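Local coordinates for protein putative primosome component (Streptococcus pyogenes serotype M3, PDB 2QGZ) that probably loads the replicative DNA helicase as an ATP-binding, DnaI-like component of the primosome, at residues 153-158 and 250-255; 185-190 and 218-223; 130-135 and 292-297; 138-143 and 167-172; 211-216 and 241-246. One frame throughout, in Å; residues are numbered along the deposited sequence.

Contact 1 (153-158 and 250-255); sequences KGLYLY and PTFFTS
S255 N donates to L157 O over 2.8 Å, the shortest hydrogen bond between these two strands. The N-H bends to 138° at the hydrogen. T254 CA comes up to the same oxygen at 3.0 Å, so L157 O takes a CA-H...O contact as well. Strands 154-158 and 251-255 are parallel neighbours in the central sheet of a P-loop NTPase fold. F253 N to L155 O and L157 N to F253 O complete the ladder. The second of these is the straighter, at 170°.

The two faces of the sheet differ. On one, the F252 ring lies under G154. G154 CA sits over the ring centre at 3.6 Å from the centroid, a CH-pi contact. L155 runs beside F252 and points the same way, with L155 CD1 3.7 Å from F252 CE2. Helices 131-146 and 165-179 cover this face. On the other face Y156 crosses F253 at about a right angle, and Y156 CD2 meets F253 CB at 3.7 Å. The ring of Y156 also reaches S255 CB, and Y156 OH bonds to Y257 O.

Strand 154-158 leads into a probable Walker A loop. Strand 251-255 has the place of the strand that ends at sensor 1 in AAA+ ATPases. T254 OG1 bonds to D221 OD1 in the next strand and also lies close to D222 N. T254 CB itself packs 3.7 Å from L157 O.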
# COMPACT_ATOMS: atom_id res chain seq x y z
N LYS A 153 11.24 4.54 3.45
CA LYS A 153 10.46 3.32 3.66
C LYS A 153 8.96 3.58 3.67
O LYS A 153 8.51 4.66 4.06
CB LYS A 153 10.86 2.67 4.97
CG LYS A 153 12.32 2.26 5.06
CD LYS A 153 12.72 1.37 3.89
CE LYS A 153 14.06 0.68 4.16
NZ LYS A 153 15.06 1.63 4.71
N GLY A 154 8.19 2.59 3.25
CA GLY A 154 6.75 2.73 3.25
C GLY A 154 6.19 2.34 4.60
O GLY A 154 6.93 2.22 5.57
N LEU A 155 4.89 2.13 4.66
CA LEU A 155 4.25 1.74 5.90
C LEU A 155 3.48 0.43 5.76
O LEU A 155 2.92 0.12 4.71
CB LEU A 155 3.28 2.83 6.37
CG LEU A 155 3.82 4.04 7.13
CD1 LEU A 155 4.70 4.90 6.23
CD2 LEU A 155 2.65 4.86 7.63
N TYR A 156 3.47 -0.34 6.84
CA TYR A 156 2.72 -1.59 6.90
C TYR A 156 1.66 -1.28 7.96
O TYR A 156 1.95 -1.25 9.16
CB TYR A 156 3.64 -2.74 7.35
CG TYR A 156 2.94 -4.09 7.51
CD1 TYR A 156 2.26 -4.42 8.69
CD2 TYR A 156 2.98 -5.05 6.49
CE1 TYR A 156 1.65 -5.65 8.85
CE2 TYR A 156 2.37 -6.29 6.64
CZ TYR A 156 1.71 -6.59 7.83
OH TYR A 156 1.11 -7.82 8.00
N LEU A 157 0.44 -1.00 7.50
CA LEU A 157 -0.67 -0.66 8.39
C LEU A 157 -1.56 -1.85 8.65
O LEU A 157 -2.16 -2.40 7.73
CB LEU A 157 -1.56 0.43 7.78
CG LEU A 157 -1.11 1.88 7.81
CD1 LEU A 157 -2.16 2.76 7.15
CD2 LEU A 157 -0.89 2.30 9.24
N TYR A 158 -1.68 -2.24 9.90
CA TYR A 158 -2.54 -3.37 10.19
C TYR A 158 -3.51 -3.05 11.33
O TYR A 158 -3.23 -2.21 12.19
CB TYR A 158 -1.69 -4.60 10.51
CG TYR A 158 -1.17 -4.65 11.92
CD1 TYR A 158 -1.89 -5.29 12.93
CD2 TYR A 158 0.05 -4.06 12.26
CE1 TYR A 158 -1.41 -5.36 14.23
CE2 TYR A 158 0.54 -4.12 13.55
CZ TYR A 158 -0.20 -4.77 14.54
OH TYR A 158 0.25 -4.82 15.83
N PRO A 250 9.44 2.85 -2.87
CA PRO A 250 8.57 2.84 -1.68
C PRO A 250 7.39 1.89 -1.86
O PRO A 250 6.66 1.98 -2.85
CB PRO A 250 8.13 4.29 -1.57
CG PRO A 250 9.25 5.06 -2.21
CD PRO A 250 9.56 4.22 -3.41
N THR A 251 7.18 1.02 -0.89
CA THR A 251 6.10 0.04 -0.96
C THR A 251 5.34 0.02 0.35
O THR A 251 5.94 -0.08 1.42
CB THR A 251 6.69 -1.34 -1.25
OG1 THR A 251 7.55 -1.24 -2.40
CG2 THR A 251 5.60 -2.36 -1.51
N PHE A 252 4.02 0.13 0.26
CA PHE A 252 3.18 0.12 1.46
C PHE A 252 2.30 -1.12 1.48
O PHE A 252 2.17 -1.80 0.47
CB PHE A 252 2.28 1.36 1.49
CG PHE A 252 3.03 2.66 1.54
CD1 PHE A 252 3.84 3.07 0.48
CD2 PHE A 252 2.92 3.50 2.65
CE1 PHE A 252 4.53 4.29 0.53
CE2 PHE A 252 3.61 4.71 2.71
CZ PHE A 252 4.41 5.11 1.65
N PHE A 253 1.71 -1.42 2.63
CA PHE A 253 0.82 -2.57 2.77
C PHE A 253 -0.23 -2.27 3.83
O PHE A 253 -0.06 -1.38 4.65
CB PHE A 253 1.57 -3.82 3.27
CG PHE A 253 2.85 -4.12 2.55
CD1 PHE A 253 4.01 -3.40 2.83
CD2 PHE A 253 2.91 -5.16 1.62
CE1 PHE A 253 5.23 -3.73 2.20
CE2 PHE A 253 4.12 -5.50 0.98
CZ PHE A 253 5.28 -4.78 1.28
N THR A 254 -1.33 -3.02 3.79
CA THR A 254 -2.37 -2.92 4.81
C THR A 254 -2.67 -4.39 5.11
O THR A 254 -2.55 -5.25 4.22
CB THR A 254 -3.67 -2.25 4.32
OG1 THR A 254 -4.26 -3.06 3.31
CG2 THR A 254 -3.40 -0.86 3.77
N SER A 255 -3.07 -4.70 6.33
CA SER A 255 -3.35 -6.09 6.65
C SER A 255 -4.14 -6.21 7.95
O SER A 255 -4.24 -5.26 8.72
CB SER A 255 -2.01 -6.84 6.78
OG SER A 255 -2.20 -8.20 7.12

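Contact 2 (185-190 and 218-223)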
# COMPACT_ATOMS: atom_id res chain seq x y z
N THR A 185 -0.06 3.43 -7.24
CA THR A 185 -0.95 2.35 -7.62
C THR A 185 -1.47 1.72 -6.35
O THR A 185 -0.69 1.32 -5.47
CB THR A 185 -0.25 1.27 -8.46
OG1 THR A 185 0.13 1.82 -9.72
CG2 THR A 185 -1.19 0.09 -8.70
N LEU A 186 -2.79 1.66 -6.23
CA LEU A 186 -3.45 1.05 -5.09
C LEU A 186 -3.95 -0.28 -5.63
O LEU A 186 -4.73 -0.32 -6.57
CB LEU A 186 -4.61 1.93 -4.64
CG LEU A 186 -4.22 3.36 -4.27
CD1 LEU A 186 -5.44 4.26 -4.29
CD2 LEU A 186 -3.58 3.36 -2.91
N LEU A 187 -3.50 -1.37 -5.02
CA LEU A 187 -3.86 -2.69 -5.50
C LEU A 187 -4.44 -3.59 -4.42
O LEU A 187 -3.88 -3.72 -3.34
CB LEU A 187 -2.61 -3.31 -6.12
CG LEU A 187 -2.53 -4.78 -6.50
CD1 LEU A 187 -1.48 -4.94 -7.60
CD2 LEU A 187 -2.18 -5.63 -5.28
N HIS A 188 -5.58 -4.22 -4.71
CA HIS A 188 -6.19 -5.13 -3.76
C HIS A 188 -5.53 -6.49 -3.99
O HIS A 188 -5.91 -7.21 -4.92
CB HIS A 188 -7.70 -5.23 -3.99
CG HIS A 188 -8.42 -6.00 -2.93
ND1 HIS A 188 -9.12 -7.16 -3.20
CD2 HIS A 188 -8.55 -5.78 -1.60
CE1 HIS A 188 -9.64 -7.62 -2.07
NE2 HIS A 188 -9.31 -6.80 -1.09
N PHE A 189 -4.55 -6.82 -3.16
CA PHE A 189 -3.79 -8.06 -3.30
C PHE A 189 -4.59 -9.36 -3.54
O PHE A 189 -4.34 -10.06 -4.52
CB PHE A 189 -2.85 -8.27 -2.11
CG PHE A 189 -1.83 -9.34 -2.36
CD1 PHE A 189 -0.82 -9.15 -3.30
CD2 PHE A 189 -1.91 -10.57 -1.70
CE1 PHE A 189 0.08 -10.17 -3.59
CE2 PHE A 189 -1.00 -11.59 -1.98
CZ PHE A 189 -0.01 -11.39 -2.93
N PRO A 190 -5.53 -9.69 -2.64
CA PRO A 190 -6.31 -10.92 -2.83
C PRO A 190 -6.88 -11.08 -4.25
O PRO A 190 -6.94 -12.20 -4.78
CB PRO A 190 -7.40 -10.80 -1.77
CG PRO A 190 -6.69 -10.09 -0.66
CD PRO A 190 -5.92 -9.01 -1.40
N LEU A 218 3.83 2.03 -4.56
CA LEU A 218 2.88 0.93 -4.67
C LEU A 218 2.25 0.61 -3.32
O LEU A 218 2.95 0.49 -2.30
CB LEU A 218 3.60 -0.30 -5.21
CG LEU A 218 2.77 -1.58 -5.32
CD1 LEU A 218 1.65 -1.39 -6.34
CD2 LEU A 218 3.67 -2.73 -5.73
N ILE A 219 0.92 0.46 -3.32
CA ILE A 219 0.19 0.14 -2.11
C ILE A 219 -0.42 -1.25 -2.30
O ILE A 219 -1.23 -1.44 -3.21
CB ILE A 219 -0.99 1.13 -1.87
CG1 ILE A 219 -0.51 2.59 -1.90
CG2 ILE A 219 -1.71 0.77 -0.57
CD1 ILE A 219 0.46 2.96 -0.82
N LEU A 220 -0.04 -2.20 -1.46
CA LEU A 220 -0.60 -3.55 -1.55
C LEU A 220 -1.66 -3.72 -0.45
O LEU A 220 -1.34 -4.07 0.69
CB LEU A 220 0.52 -4.59 -1.38
CG LEU A 220 1.64 -4.49 -2.42
CD1 LEU A 220 2.75 -5.45 -2.08
CD2 LEU A 220 1.10 -4.78 -3.80
N ASP A 221 -2.92 -3.46 -0.80
CA ASP A 221 -4.03 -3.55 0.15
C ASP A 221 -4.34 -4.96 0.64
O ASP A 221 -4.37 -5.92 -0.13
CB ASP A 221 -5.29 -2.91 -0.45
CG ASP A 221 -6.48 -3.00 0.48
OD1 ASP A 221 -6.38 -2.57 1.64
OD2 ASP A 221 -7.54 -3.51 0.03
N ASP A 222 -4.59 -5.04 1.94
CA ASP A 222 -4.86 -6.26 2.70
C ASP A 222 -4.17 -7.52 2.20
O ASP A 222 -4.79 -8.45 1.69
CB ASP A 222 -6.37 -6.49 2.92
CG ASP A 222 -7.07 -7.02 1.70
OD1 ASP A 222 -8.15 -7.64 1.87
OD2 ASP A 222 -6.56 -6.81 0.58
N ILE A 223 -2.86 -7.51 2.36
CA ILE A 223 -2.04 -8.64 2.00
C ILE A 223 -2.47 -9.70 3.02
O ILE A 223 -3.00 -9.37 4.08
CB ILE A 223 -0.55 -8.29 2.15
CG1 ILE A 223 0.31 -9.42 1.62
CG2 ILE A 223 -0.25 -7.95 3.60
CD1 ILE A 223 1.79 -9.09 1.60
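L187 and L220 lie side by side and point the same way, their CD2 atoms 3.7 Å apart. This is the parallel pairing of strands 184-188 and 217-221 in the P-loop NTPase sheet. L220 also packs on L237 and L241 of helix 237-247. On the opposite face L186 CD2 packs tightly on I219 CG1, at 3.3 Å. Here I219 meets L169 and M172 of helix 165-179. The backbones are joined by I219 N to T185 O, L187 N to I219 O and D221 N to L187 O; the last is 2.7 Å.

The polar edge begins where the strand turns into helix 189-197, with H188 at its N-cap position. F189 N donates a hydrogen bond to D221 O at 3.2 Å. In H188, chi1 (-172°) sets CG anti to the backbone N; the CD2 edge of the ring faces the two aspartates. D221 OD2 lies in the ring plane at the edge, while D221 OD1 is held by T254 OG1. The pair D221-D222 follows a run of hydrophobic residues, consistent with a Walker B motif. H188 NE2 gives a weak bond to D222 OD1, while H188 ND1 is bonded to S191 OG. P190 CD sits over the centre of the H188 ring, 3.9 Å above its plane.

Contact 3 (130-135 and 292-297); sequences NASRME and FHLEGA
The guanidinium of R133 has L294 CD2 over one face and A297 O over the other. E295 O and G296 O lie at its edge, near the plane. R133 belongs to the first turn of helix 131-146. Its partners are on the chain leaving 289-293, the outermost strand at one side of the parallel sheet of this P-loop NTPase fold. R133 NH1 stands 2.6 Å from G296 O. R133 also bonds through NE to D127 O and through NH1 to I163 O. A bend at chi3 (67°) places NE away from the line of the aliphatic chain. R133 CG packs against L294 CD1 at 3.8 Å.

The F292 ring has a water in its plane at the edge. Its CE2 comes within 3.9 Å of E135 O. In the H293 ring, one face is taken by E295 CG.

A direct hydrogen bond also joins the segments. E295 N donates to S132 OG over 3.1 Å, with 154° at the hydrogen. S132 OG lies between its own backbone N and carbonyl carbon (chi1 83°), and this points OG to E295 N. L294 also touches I163 of the probable Walker A loop. The water at the F292 edge bridges the backbones, donating to S132 O at 2.9 Å and to H293 O at 2.8 Å.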
# COMPACT_ATOMS: atom_id res chain seq x y z
N ASN A 130 -6.99 9.46 17.62
CA ASN A 130 -6.36 8.39 18.41
C ASN A 130 -4.88 8.68 18.50
O ASN A 130 -4.34 9.47 17.72
CB ASN A 130 -6.45 7.03 17.70
CG ASN A 130 -7.76 6.35 17.92
OD1 ASN A 130 -8.04 5.32 17.32
ND2 ASN A 130 -8.58 6.92 18.80
N ALA A 131 -4.22 7.99 19.41
CA ALA A 131 -2.78 8.13 19.53
C ALA A 131 -2.21 7.38 18.33
O ALA A 131 -1.25 7.84 17.71
CB ALA A 131 -2.30 7.51 20.84
N SER A 132 -2.80 6.23 17.99
CA SER A 132 -2.32 5.44 16.86
C SER A 132 -2.53 6.14 15.51
O SER A 132 -1.68 6.06 14.62
CB SER A 132 -3.01 4.08 16.81
OG SER A 132 -4.27 4.16 16.17
N ARG A 133 -3.67 6.82 15.35
CA ARG A 133 -3.96 7.53 14.12
C ARG A 133 -3.12 8.80 14.04
O ARG A 133 -2.77 9.26 12.96
CB ARG A 133 -5.46 7.82 14.01
CG ARG A 133 -6.29 6.53 14.08
CD ARG A 133 -7.77 6.72 13.77
NE ARG A 133 -7.92 7.09 12.37
CZ ARG A 133 -8.45 6.30 11.44
NH1 ARG A 133 -8.88 5.09 11.76
NH2 ARG A 133 -8.51 6.73 10.19
N MET A 134 -2.78 9.35 15.20
CA MET A 134 -1.94 10.54 15.26
C MET A 134 -0.57 10.14 14.72
O MET A 134 0.02 10.83 13.91
CB MET A 134 -1.80 11.00 16.71
CG MET A 134 -1.88 12.50 16.93
SD MET A 134 -1.91 12.87 18.72
CE MET A 134 -3.61 12.41 19.16
N GLU A 135 -0.09 8.99 15.19
CA GLU A 135 1.21 8.46 14.77
C GLU A 135 1.22 8.10 13.29
O GLU A 135 2.10 8.55 12.55
CB GLU A 135 1.57 7.23 15.61
CG GLU A 135 2.01 7.54 17.04
CD GLU A 135 2.18 6.29 17.90
OE1 GLU A 135 1.16 5.68 18.30
OE2 GLU A 135 3.34 5.91 18.19
N PHE A 292 2.80 -0.43 11.72
CA PHE A 292 2.00 0.54 12.48
C PHE A 292 0.65 -0.08 12.81
O PHE A 292 -0.05 -0.54 11.91
CB PHE A 292 1.73 1.83 11.68
CG PHE A 292 2.83 2.85 11.74
CD1 PHE A 292 4.03 2.66 11.07
CD2 PHE A 292 2.65 4.03 12.46
CE1 PHE A 292 5.04 3.63 11.11
CE2 PHE A 292 3.65 5.00 12.51
CZ PHE A 292 4.84 4.80 11.83
N HIS A 293 0.30 -0.12 14.09
CA HIS A 293 -0.99 -0.67 14.48
C HIS A 293 -1.99 0.49 14.47
O HIS A 293 -1.78 1.51 15.12
CB HIS A 293 -0.94 -1.28 15.88
CG HIS A 293 -2.16 -2.07 16.24
ND1 HIS A 293 -2.41 -2.52 17.52
CD2 HIS A 293 -3.19 -2.51 15.48
CE1 HIS A 293 -3.55 -3.20 17.53
NE2 HIS A 293 -4.04 -3.21 16.31
N LEU A 294 -3.06 0.32 13.70
CA LEU A 294 -4.08 1.35 13.59
C LEU A 294 -5.36 0.91 14.30
O LEU A 294 -5.81 -0.22 14.14
CB LEU A 294 -4.37 1.62 12.12
CG LEU A 294 -5.13 2.91 11.82
CD1 LEU A 294 -4.19 4.08 12.06
CD2 LEU A 294 -5.61 2.92 10.37
N GLU A 295 -5.94 1.81 15.08
CA GLU A 295 -7.18 1.50 15.78
C GLU A 295 -8.23 2.58 15.56
O GLU A 295 -7.90 3.74 15.29
CB GLU A 295 -6.92 1.32 17.28
CG GLU A 295 -5.79 0.36 17.58
CD GLU A 295 -5.69 -0.02 19.05
OE1 GLU A 295 -6.47 -0.90 19.49
OE2 GLU A 295 -4.84 0.57 19.75
N GLY A 296 -9.49 2.18 15.67
CA GLY A 296 -10.58 3.13 15.50
C GLY A 296 -11.04 3.27 14.07
O GLY A 296 -10.24 3.40 13.15
N ALA A 297 -12.35 3.24 13.88
CA ALA A 297 -12.92 3.37 12.55
C ALA A 297 -12.86 4.83 12.11
O ALA A 297 -12.65 5.74 12.91
CB ALA A 297 -14.38 2.89 12.54
O HOH W 1 -0.20 3.66 14.14

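Contact 4 (138-143 and 167-172)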
# COMPACT_ATOMS: atom_id res chain seq x y z
N SER A 138 0.89 11.14 11.14
CA SER A 138 2.15 11.85 11.23
C SER A 138 3.17 11.26 10.24
O SER A 138 3.86 11.99 9.52
CB SER A 138 2.67 11.75 12.68
OG SER A 138 3.97 12.29 12.82
N ALA A 139 3.25 9.93 10.18
CA ALA A 139 4.18 9.26 9.27
C ALA A 139 3.80 9.45 7.79
O ALA A 139 4.67 9.55 6.93
CB ALA A 139 4.26 7.78 9.59
N ILE A 140 2.51 9.47 7.50
CA ILE A 140 2.06 9.66 6.13
C ILE A 140 2.43 11.08 5.65
O ILE A 140 2.78 11.27 4.49
CB ILE A 140 0.52 9.42 6.03
CG1 ILE A 140 0.27 8.09 5.33
CG2 ILE A 140 -0.18 10.53 5.29
CD1 ILE A 140 0.64 6.89 6.16
N LEU A 141 2.38 12.06 6.55
CA LEU A 141 2.73 13.43 6.17
C LEU A 141 4.23 13.59 5.97
O LEU A 141 4.66 14.36 5.11
CB LEU A 141 2.24 14.43 7.23
CG LEU A 141 0.73 14.51 7.42
CD1 LEU A 141 0.41 15.63 8.40
CD2 LEU A 141 0.05 14.76 6.08
N ASP A 142 5.02 12.86 6.75
CA ASP A 142 6.47 12.92 6.60
C ASP A 142 6.86 12.34 5.25
O ASP A 142 7.76 12.85 4.58
CB ASP A 142 7.18 12.13 7.69
CG ASP A 142 7.09 12.79 9.05
OD1 ASP A 142 7.08 14.05 9.10
OD2 ASP A 142 7.04 12.05 10.06
N PHE A 143 6.19 11.26 4.87
CA PHE A 143 6.49 10.59 3.62
C PHE A 143 6.25 11.52 2.44
O PHE A 143 7.10 11.67 1.57
CB PHE A 143 5.63 9.34 3.44
CG PHE A 143 6.02 8.54 2.23
CD1 PHE A 143 6.99 7.55 2.32
CD2 PHE A 143 5.46 8.82 0.98
CE1 PHE A 143 7.41 6.85 1.19
CE2 PHE A 143 5.86 8.13 -0.15
CZ PHE A 143 6.84 7.14 -0.05
N TYR A 167 -7.94 3.65 3.30
CA TYR A 167 -8.33 5.03 3.03
C TYR A 167 -7.20 6.00 3.35
O TYR A 167 -6.90 6.90 2.56
CB TYR A 167 -9.57 5.39 3.85
CG TYR A 167 -10.88 5.01 3.19
CD1 TYR A 167 -10.99 3.86 2.42
CD2 TYR A 167 -12.02 5.79 3.36
CE1 TYR A 167 -12.20 3.49 1.83
CE2 TYR A 167 -13.24 5.44 2.78
CZ TYR A 167 -13.32 4.28 2.02
OH TYR A 167 -14.53 3.93 1.45
N LEU A 168 -6.58 5.80 4.51
CA LEU A 168 -5.46 6.62 4.97
C LEU A 168 -4.35 6.63 3.90
O LEU A 168 -3.82 7.68 3.54
CB LEU A 168 -4.91 6.05 6.27
CG LEU A 168 -4.03 6.86 7.22
CD1 LEU A 168 -3.02 5.91 7.84
CD2 LEU A 168 -3.30 7.98 6.51
N LEU A 169 -4.01 5.45 3.41
CA LEU A 169 -2.98 5.30 2.38
C LEU A 169 -3.44 5.91 1.06
O LEU A 169 -2.64 6.47 0.31
CB LEU A 169 -2.63 3.82 2.22
CG LEU A 169 -1.35 3.31 2.90
CD1 LEU A 169 -1.12 4.02 4.22
CD2 LEU A 169 -1.44 1.80 3.09
N ALA A 170 -4.73 5.80 0.77
CA ALA A 170 -5.27 6.39 -0.45
C ALA A 170 -5.17 7.92 -0.35
O ALA A 170 -4.93 8.61 -1.36
CB ALA A 170 -6.70 5.97 -0.65
N ALA A 171 -5.36 8.45 0.86
CA ALA A 171 -5.27 9.89 1.05
C ALA A 171 -3.84 10.35 0.81
O ALA A 171 -3.59 11.46 0.32
CB ALA A 171 -5.72 10.27 2.45
N MET A 172 -2.89 9.50 1.19
CA MET A 172 -1.47 9.80 1.00
C MET A 172 -1.20 9.84 -0.51
O MET A 172 -0.50 10.73 -0.99
CB MET A 172 -0.59 8.72 1.66
CG MET A 172 0.90 8.98 1.56
SD MET A 172 1.90 7.52 2.00
CE MET A 172 1.51 6.44 0.57
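Two helices lie together on one face of the central sheet, and this contact is the apolar seam between them. Helices 131-146 and 165-179 run nearly parallel here, with axes 10.3 Å apart and a crossing angle of -22°. No hydrogen bond spans the gap.

I140 fills the middle. Its CG1 touches L168 CD2 and M172 SD, each at 3.8 Å. Its CG2 rests against M172 CB. Its CD1 goes on to L169 CD1 at 3.9 Å, and these two side chains stand at about a right angle. M172 CG is anti to its backbone N (chi1 -178°), which puts CG against I140 CG1. The chain then bends at chi3 (69°), placing CE toward I219 of the sheet.

F143, one turn after I140, adds a Met-aromatic contact. M172 SD approaches its ring obliquely, 4.6 Å from the centroid and nearest to CD2. The same ring meets F252 edge-to-face. Below the seam, I140 rests on L155, and L168 and L169 rest on L157. Helix 165-179 follows the probable Walker A loop. A helix layer of this kind on a parallel sheet is typical of the alpha/beta P-loop NTPase fold.

Contact 5 (211-216 and 241-246)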
# COMPACT_ATOMS: atom_id res chain seq x y z
N ALA A 211 3.10 -3.40 -15.06
CA ALA A 211 2.49 -2.10 -14.81
C ALA A 211 2.45 -1.84 -13.31
O ALA A 211 2.14 -0.74 -12.87
CB ALA A 211 1.07 -2.09 -15.37
N VAL A 212 2.80 -2.85 -12.54
CA VAL A 212 2.77 -2.76 -11.09
C VAL A 212 4.12 -2.68 -10.38
O VAL A 212 4.28 -1.89 -9.45
CB VAL A 212 1.95 -3.96 -10.53
CG1 VAL A 212 2.31 -4.23 -9.09
CG2 VAL A 212 0.47 -3.68 -10.67
N LYS A 213 5.09 -3.46 -10.82
CA LYS A 213 6.38 -3.46 -10.14
C LYS A 213 7.25 -2.22 -10.28
O LYS A 213 8.08 -1.96 -9.42
CB LYS A 213 7.20 -4.69 -10.55
CG LYS A 213 7.72 -4.69 -11.97
CD LYS A 213 8.76 -5.80 -12.12
CE LYS A 213 9.18 -6.01 -13.56
NZ LYS A 213 9.67 -4.77 -14.20
N ASN A 214 7.07 -1.44 -11.34
CA ASN A 214 7.91 -0.26 -11.50
C ASN A 214 7.25 1.08 -11.18
O ASN A 214 7.84 2.13 -11.42
CB ASN A 214 8.51 -0.22 -12.91
CG ASN A 214 9.74 0.69 -13.00
OD1 ASN A 214 10.67 0.57 -12.19
ND2 ASN A 214 9.75 1.61 -13.97
N VAL A 215 6.03 1.07 -10.63
CA VAL A 215 5.39 2.33 -10.29
C VAL A 215 6.15 3.00 -9.14
O VAL A 215 6.68 2.32 -8.26
CB VAL A 215 3.92 2.14 -9.89
CG1 VAL A 215 3.13 1.59 -11.08
CG2 VAL A 215 3.81 1.20 -8.68
N PRO A 216 6.22 4.33 -9.14
CA PRO A 216 6.93 5.08 -8.09
C PRO A 216 6.56 4.70 -6.66
O PRO A 216 7.43 4.59 -5.80
CB PRO A 216 6.59 6.52 -8.41
CG PRO A 216 6.45 6.50 -9.91
CD PRO A 216 5.64 5.26 -10.13
N LEU A 241 8.43 -7.73 -4.84
CA LEU A 241 9.06 -7.11 -3.69
C LEU A 241 10.57 -7.06 -3.88
O LEU A 241 11.21 -6.02 -3.65
CB LEU A 241 8.68 -7.87 -2.41
CG LEU A 241 7.57 -7.28 -1.52
CD1 LEU A 241 6.56 -6.48 -2.33
CD2 LEU A 241 6.88 -8.41 -0.76
N GLN A 242 11.15 -8.17 -4.33
CA GLN A 242 12.59 -8.25 -4.57
C GLN A 242 13.04 -7.12 -5.50
O GLN A 242 14.00 -6.42 -5.23
CB GLN A 242 12.94 -9.59 -5.20
CG GLN A 242 14.38 -9.74 -5.57
CD GLN A 242 14.68 -11.11 -6.13
OE1 GLN A 242 15.78 -11.64 -5.98
NE2 GLN A 242 13.70 -11.70 -6.80
N TYR A 243 12.32 -6.96 -6.60
CA TYR A 243 12.64 -5.92 -7.56
C TYR A 243 12.50 -4.52 -6.98
O TYR A 243 13.30 -3.63 -7.30
CB TYR A 243 11.74 -6.07 -8.79
CG TYR A 243 11.82 -4.92 -9.75
CD1 TYR A 243 10.95 -3.83 -9.63
CD2 TYR A 243 12.75 -4.91 -10.79
CE1 TYR A 243 11.00 -2.77 -10.53
CE2 TYR A 243 12.81 -3.85 -11.70
CZ TYR A 243 11.93 -2.78 -11.56
OH TYR A 243 12.00 -1.72 -12.44
N ARG A 244 11.49 -4.29 -6.14
CA ARG A 244 11.32 -2.97 -5.57
C ARG A 244 12.39 -2.71 -4.51
O ARG A 244 12.77 -1.56 -4.28
CB ARG A 244 9.89 -2.79 -5.02
CG ARG A 244 8.84 -2.74 -6.14
CD ARG A 244 7.40 -2.52 -5.62
NE ARG A 244 7.17 -1.14 -5.21
CZ ARG A 244 7.00 -0.12 -6.05
NH1 ARG A 244 7.02 -0.31 -7.36
NH2 ARG A 244 6.82 1.11 -5.58
N MET A 245 12.90 -3.76 -3.88
CA MET A 245 13.97 -3.59 -2.90
C MET A 245 15.22 -3.07 -3.63
O MET A 245 15.81 -2.07 -3.24
CB MET A 245 14.30 -4.91 -2.19
CG MET A 245 13.61 -5.09 -0.83
SD MET A 245 13.90 -6.68 -0.00
CE MET A 245 15.57 -6.43 0.56
N LEU A 246 15.60 -3.75 -4.70
CA LEU A 246 16.77 -3.36 -5.49
C LEU A 246 16.60 -2.00 -6.13
O LEU A 246 17.53 -1.21 -6.17
CB LEU A 246 17.06 -4.39 -6.58
CG LEU A 246 17.73 -5.69 -6.17
CD1 LEU A 246 17.60 -6.71 -7.30
CD2 LEU A 246 19.19 -5.43 -5.86
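K213 lies across the face of the Y243 ring, the two side chains at about a right angle. K213 CD sits 3.8 Å above the ring plane, offset toward the rim, and makes a CH-pi contact. The bend at chi4 (55°) brings NZ over the same face, 4.3 Å from the centroid, for a cation-pi interaction. NZ also forms a salt bridge with D210, so its charge has two partners.

N214 meets Y243 differently. Its OD1 comes to the ring edge, in the ring plane, and accepts from Y243 OH at 2.7 Å. The amide is turned 68° from the ring, and the hydroxyl stands above the plane of the amide C=O.

Both residues precede strand 217-221. Y243 and R244 belong to helix 237-247, which links that strand to its neighbour 251-255 as a beta-alpha-beta crossover. R244 thus ties the entry of one strand to the start of the next.

Its guanidinium meets V215 O end-on. NH1 and NH2 both donate to this oxygen, at 2.8 and 2.9 Å, and it lies in the guanidinium plane. NH1 also donates to K213 O at 2.8 Å. That bond is more bent, 134° at the hydrogen, and comes from well above the carbonyl plane. R244 NE also bonds to T251 OG1, and NH2 has a second acceptor in P250 O, just before strand 251-255.

From the N terminus, contact 3 opens first and closes last. Its loop encloses the other four and joins helix 131-146 to the end of edge strand 289-293. Contact 4 opens in the same helix and closes at helix 165-179. It crosses contact 1, whose first strand, 154-158, lies between those helices. Contact 1 closes only at strand 251-255, after contacts 2 and 5 have formed within its loop. Contacts 2 and 5 cross each other: 185-190 and 211-216 open before 218-223 and 241-246 close. Contacts 1 and 2 share the neighbouring strands 251-255 and 217-221. Contact 4 packs on one sheet face. Helix 237-247 of contact 5 leads into strand 251-255.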